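Local structure of cytoplasmic Protein STM1381 (Salmonella enterica subsp. enterica serovar Typhimurium, 3SOZ) at residues 82-87 against 98-103; 102-107 against 135-140. The protein is of unknown function but is probably a glutamine amidotransferase-like protein of the glutaminase I clan. All blocks are in the same frame, centred on the assembly; numbering follows the deposited sequence.

In the fold
Both contacts rest on helix 100-109: contact 1 packs its first turn against the C-terminal end of helix 81-85, and contact 2 packs its middle against the short helix 137-140. Their centres lie about 10 Å apart and their side chains meet, F84 CE1 being 4.0 Å from I104 CD1. Most touching residues in each are buried, and neither has a hydrogen bond across it. They differ in surroundings. Contact 1 combines leucine and phenylalanine packing with a capped helix start and lies beside a second subunit; contact 2 is mainly aliphatic, with one glutamine amide laid on a valine, faces strands 73-77 and 113-117 of the central sheet, and is partly exposed at Q102 and V136. No other chain of the assembly touches contact 2.

Contact 1: residues 82-87 against 98-103; sequences NTFLLQ and PDALQL
F84 and L85 both hold CG anti to the carbonyl carbon (chi1 -69° and -63°), which carries their side chains from the last turn of helix 81-85 to L101. The two L101 methyls divide between them. CD1 comes to the base of the F84 ring, 3.4 Å from CG, with the two side chains crossing at about a right angle; CD2 reaches L85 CG at 3.8 Å. A100 CB sits at the ring edge, near its plane, and 4.1 Å from F84 CB, consistent with the close backbones here (F84 CA to A100 CA 5.8 Å). D99 runs alongside L85, its OD1 3.7 Å from L85 CD2. That same oxygen caps the helix: L101 N meets it at 2.6 Å, nearly along the C-O bond direction, while Q102 N bonds to it at 2.9 Å from well above the carboxylate plane. V57 and Y132 also touch F84, and E153 of the second subunit packs on L85. The helices are thus joined by packing, with no hydrogen bond between the segments; D99 adds to it while OD1 of its buried carboxylate caps helix 100-109, where two N-H groups and the helix dipole would be expected to stabilise its charge.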
loop_
_atom_site.group_PDB
_atom_site.type_symbol
_atom_site.label_atom_id
_atom_site.label_comp_id
_atom_site.label_asym_id
_atom_site.label_seq_id
_atom_site.Cartn_x
_atom_site.Cartn_y
_atom_site.Cartn_z
ATOM N N ASN A 82 -1.930 13.524 -1.876
ATOM C CA ASN A 82 -1.380 13.541 -3.227
ATOM C C ASN A 82 -2.019 14.618 -4.084
ATOM O O ASN A 82 -1.349 15.262 -4.887
ATOM C CB ASN A 82 -1.554 12.177 -3.920
ATOM C CG ASN A 82 -0.557 11.109 -3.422
ATOM O OD1 ASN A 82 0.477 11.415 -2.817
ATOM N ND2 ASN A 82 -0.882 9.837 -3.694
ATOM N N THR A 83 -3.322 14.776 -3.945
ATOM C CA THR A 83 -3.992 15.808 -4.665
ATOM C C THR A 83 -3.448 17.197 -4.355
ATOM O O THR A 83 -3.375 18.014 -5.270
ATOM C CB THR A 83 -5.488 15.759 -4.399
ATOM O OG1 THR A 83 -5.974 14.546 -4.952
ATOM C CG2 THR A 83 -6.236 16.915 -5.075
ATOM N N PHE A 84 -3.095 17.485 -3.099
ATOM C CA PHE A 84 -2.540 18.808 -2.752
ATOM C C PHE A 84 -1.102 18.960 -3.194
ATOM O O PHE A 84 -0.792 19.926 -3.839
ATOM C CB PHE A 84 -2.649 19.115 -1.260
ATOM C CG PHE A 84 -4.045 19.338 -0.803
ATOM C CD1 PHE A 84 -4.649 20.587 -0.944
ATOM C CD2 PHE A 84 -4.775 18.302 -0.247
ATOM C CE1 PHE A 84 -5.954 20.792 -0.530
ATOM C CE2 PHE A 84 -6.058 18.507 0.167
ATOM C CZ PHE A 84 -6.666 19.741 0.018
ATOM N N LEU A 85 -0.241 18.007 -2.843
ATOM C CA LEU A 85 1.177 18.059 -3.170
ATOM C C LEU A 85 1.498 17.920 -4.655
ATOM O O LEU A 85 2.457 18.540 -5.140
ATOM C CB LEU A 85 1.926 16.977 -2.409
ATOM C CG LEU A 85 1.868 17.157 -0.901
ATOM C CD1 LEU A 85 2.374 15.924 -0.187
ATOM C CD2 LEU A 85 2.675 18.395 -0.515
ATOM N N LEU A 86 0.723 17.124 -5.390
ATOM C CA LEU A 86 1.038 16.853 -6.800
ATOM C C LEU A 86 0.015 17.476 -7.753
ATOM O O LEU A 86 -0.724 16.758 -8.449
ATOM C CB LEU A 86 1.184 15.350 -7.036
ATOM C CG LEU A 86 2.225 14.757 -6.080
ATOM C CD1 LEU A 86 2.191 13.232 -6.128
ATOM C CD2 LEU A 86 3.626 15.233 -6.384
ATOM N N GLN A 87 -0.030 18.809 -7.776
ATOM C CA GLN A 87 -0.948 19.544 -8.642
ATOM C C GLN A 87 -0.461 19.362 -10.073
ATOM O O GLN A 87 0.669 18.878 -10.291
ATOM C CB GLN A 87 -0.986 21.012 -8.236
ATOM C CG GLN A 87 -1.618 21.290 -6.872
ATOM C CD GLN A 87 -1.318 22.696 -6.339
ATOM O OE1 GLN A 87 -0.875 22.846 -5.213
ATOM N NE2 GLN A 87 -1.587 23.722 -7.141
ATOM N N PRO A 98 4.306 26.469 -4.606
ATOM C CA PRO A 98 4.494 26.233 -3.152
ATOM C C PRO A 98 3.648 25.077 -2.575
ATOM O O PRO A 98 2.509 24.820 -3.054
ATOM C CB PRO A 98 4.087 27.577 -2.515
ATOM C CG PRO A 98 4.114 28.585 -3.678
ATOM C CD PRO A 98 3.646 27.764 -4.862
ATOM N N ASP A 99 4.208 24.388 -1.568
ATOM C CA ASP A 99 3.517 23.313 -0.837
ATOM C C ASP A 99 2.168 23.780 -0.309
ATOM O O ASP A 99 2.120 24.497 0.673
ATOM C CB ASP A 99 4.415 22.825 0.309
ATOM C CG ASP A 99 3.743 21.771 1.203
ATOM O OD1 ASP A 99 2.488 21.663 1.197
ATOM O OD2 ASP A 99 4.479 21.047 1.923
ATOM N N ALA A 100 1.085 23.377 -0.971
ATOM C CA ALA A 100 -0.331 23.711 -0.606
ATOM C C ALA A 100 -0.731 23.383 0.825
ATOM O O ALA A 100 -1.689 23.951 1.364
ATOM C CB ALA A 100 -1.288 23.015 -1.546
ATOM N N LEU A 101 -0.009 22.443 1.427
ATOM C CA LEU A 101 -0.300 21.958 2.763
ATOM C C LEU A 101 0.446 22.820 3.780
ATOM O O LEU A 101 -0.005 22.957 4.931
ATOM C CB LEU A 101 0.094 20.480 2.881
ATOM C CG LEU A 101 -0.909 19.308 2.774
ATOM C CD1 LEU A 101 -2.278 19.621 2.141
ATOM C CD2 LEU A 101 -0.279 18.091 2.107
ATOM N N GLN A 102 1.590 23.383 3.366
ATOM C CA GLN A 102 2.245 24.409 4.155
ATOM C C GLN A 102 1.269 25.562 4.193
ATOM O O GLN A 102 1.013 26.107 5.257
ATOM C CB GLN A 102 3.572 24.883 3.544
ATOM C CG GLN A 102 4.841 24.448 4.269
ATOM C CD GLN A 102 4.751 24.583 5.771
ATOM O OE1 GLN A 102 5.491 23.925 6.493
ATOM N NE2 GLN A 102 3.848 25.419 6.249
ATOM N N LEU A 103 0.704 25.909 3.037
ATOM C CA LEU A 103 -0.282 26.973 2.990
ATOM C C LEU A 103 -1.407 26.816 3.989
ATOM O O LEU A 103 -1.764 27.783 4.656
ATOM C CB LEU A 103 -0.856 27.171 1.583
ATOM C CG LEU A 103 -0.003 28.123 0.742
ATOM C CD1 LEU A 103 -0.036 27.828 -0.788
ATOM C CD2 LEU A 103 -0.374 29.583 1.080
#

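Contact 2: residues 102-107 against 135-140; sequences QLIADY and TVLAEV
Q102 and V136, like A105 and L137, bring their CA atoms to 6.4 Å, so the middle of helix 100-109 runs close to the short, weakly bonded helix around 137-140. A105 is central to the packing: its CB points toward the other segment and touches V136 CG1 and V140 CG2, each at 3.9 Å, so one small methyl sits against two valines four residues apart. V136 has CG1 anti to the backbone N (chi1 169°), which sends that methyl to both A105 and Q102. The Q102 chain bends at chi2 (-44°), laying its amide against the valine: OE1 is 3.6 Å from V136 CG1, a van der Waals contact where the interface is partly exposed. On the inner side, I104 CG2 meets L137 CD2 at 4.2 Å. L114 of strand 113-117 touches I104, L137 and V140, while I74 packs on I104 and I76 on L137. Beyond the interface, Y107 OH bonds to Y71 O and E139 OE1 to Y208 OH. Two helices packed side by side over parallel strands 73-77 and 113-117 fit the layered alpha/beta architecture of class I glutamine amidotransferase-like domains.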
loop_
_atom_site.group_PDB
_atom_site.type_symbol
_atom_site.label_atom_id
_atom_site.label_comp_id
_atom_site.label_asym_id
_atom_site.label_seq_id
_atom_site.Cartn_x
_atom_site.Cartn_y
_atom_site.Cartn_z
ATOM N N GLN A 102 1.590 23.383 3.366
ATOM C CA GLN A 102 2.245 24.409 4.155
ATOM C C GLN A 102 1.269 25.562 4.193
ATOM O O GLN A 102 1.013 26.107 5.257
ATOM C CB GLN A 102 3.572 24.883 3.544
ATOM C CG GLN A 102 4.841 24.448 4.269
ATOM C CD GLN A 102 4.751 24.583 5.771
ATOM O OE1 GLN A 102 5.491 23.925 6.493
ATOM N NE2 GLN A 102 3.848 25.419 6.249
ATOM N N LEU A 103 0.704 25.909 3.037
ATOM C CA LEU A 103 -0.282 26.973 2.990
ATOM C C LEU A 103 -1.407 26.816 3.989
ATOM O O LEU A 103 -1.764 27.783 4.656
ATOM C CB LEU A 103 -0.856 27.171 1.583
ATOM C CG LEU A 103 -0.003 28.123 0.742
ATOM C CD1 LEU A 103 -0.036 27.828 -0.788
ATOM C CD2 LEU A 103 -0.374 29.583 1.080
ATOM N N ILE A 104 -1.968 25.616 4.098
ATOM C CA ILE A 104 -3.079 25.398 5.019
ATOM C C ILE A 104 -2.562 25.450 6.458
ATOM O O ILE A 104 -3.203 26.034 7.344
ATOM C CB ILE A 104 -3.864 24.117 4.673
ATOM C CG1 ILE A 104 -4.674 24.355 3.392
ATOM C CG2 ILE A 104 -4.832 23.727 5.791
ATOM C CD1 ILE A 104 -4.842 23.156 2.526
ATOM N N ALA A 105 -1.381 24.893 6.673
ATOM C CA ALA A 105 -0.757 24.925 7.974
ATOM C C ALA A 105 -0.558 26.365 8.461
ATOM O O ALA A 105 -0.977 26.719 9.592
ATOM C CB ALA A 105 0.585 24.193 7.934
ATOM N N ASP A 106 0.106 27.168 7.618
ATOM C CA ASP A 106 0.349 28.570 7.871
ATOM C C ASP A 106 -0.967 29.204 8.231
ATOM O O ASP A 106 -1.088 29.754 9.327
ATOM C CB ASP A 106 1.000 29.254 6.655
ATOM C CG ASP A 106 2.513 28.950 6.546
ATOM O OD1 ASP A 106 3.067 28.139 7.334
ATOM O OD2 ASP A 106 3.164 29.529 5.659
ATOM N N TYR A 107 -1.963 29.077 7.349
ATOM C CA TYR A 107 -3.293 29.635 7.580
ATOM C C TYR A 107 -3.848 29.322 8.963
ATOM O O TYR A 107 -4.331 30.208 9.661
ATOM C CB TYR A 107 -4.252 29.122 6.521
ATOM C CG TYR A 107 -5.718 29.285 6.853
ATOM C CD1 TYR A 107 -6.392 28.305 7.558
ATOM C CD2 TYR A 107 -6.433 30.399 6.430
ATOM C CE1 TYR A 107 -7.734 28.429 7.878
ATOM C CE2 TYR A 107 -7.789 30.545 6.739
ATOM C CZ TYR A 107 -8.434 29.541 7.469
ATOM O OH TYR A 107 -9.775 29.625 7.785
ATOM N N THR A 135 3.466 14.170 6.128
ATOM C CA THR A 135 2.978 15.392 5.542
ATOM C C THR A 135 3.109 16.443 6.609
ATOM O O THR A 135 3.057 16.148 7.802
ATOM C CB THR A 135 1.518 15.179 5.071
ATOM O OG1 THR A 135 1.513 15.062 3.664
ATOM C CG2 THR A 135 0.618 16.296 5.419
ATOM N N VAL A 136 3.291 17.676 6.184
ATOM C CA VAL A 136 3.232 18.794 7.120
ATOM C C VAL A 136 1.947 18.800 7.978
ATOM O O VAL A 136 2.054 18.932 9.184
ATOM C CB VAL A 136 3.490 20.135 6.427
ATOM C CG1 VAL A 136 3.158 21.274 7.385
ATOM C CG2 VAL A 136 4.969 20.184 5.987
ATOM N N LEU A 137 0.761 18.599 7.395
ATOM C CA LEU A 137 -0.486 18.565 8.192
ATOM C C LEU A 137 -0.469 17.638 9.383
ATOM O O LEU A 137 -1.281 17.809 10.276
ATOM C CB LEU A 137 -1.723 18.213 7.364
ATOM C CG LEU A 137 -2.517 19.276 6.608
ATOM C CD1 LEU A 137 -4.016 18.917 6.552
ATOM C CD2 LEU A 137 -2.358 20.670 7.216
ATOM N N ALA A 138 0.411 16.646 9.410
ATOM C CA ALA A 138 0.410 15.696 10.529
ATOM C C ALA A 138 0.501 16.505 11.818
ATOM O O ALA A 138 -0.306 16.356 12.745
ATOM C CB ALA A 138 1.570 14.714 10.420
ATOM N N GLU A 139 1.484 17.397 11.817
ATOM C CA GLU A 139 1.739 18.393 12.857
ATOM C C GLU A 139 0.495 19.235 13.232
ATOM O O GLU A 139 0.246 19.455 14.389
ATOM C CB GLU A 139 2.848 19.291 12.311
ATOM C CG GLU A 139 3.986 19.704 13.234
ATOM C CD GLU A 139 4.568 21.054 12.766
ATOM O OE1 GLU A 139 3.826 22.067 12.823
ATOM O OE2 GLU A 139 5.739 21.104 12.323
ATOM N N VAL A 140 -0.279 19.695 12.254
ATOM C CA VAL A 140 -1.491 20.471 12.502
ATOM C C VAL A 140 -2.639 19.728 13.228
ATOM O O VAL A 140 -3.336 20.313 14.056
ATOM C CB VAL A 140 -2.050 21.002 11.190
ATOM C CG1 VAL A 140 -3.228 21.917 11.420
ATOM C CG2 VAL A 140 -0.990 21.701 10.415
#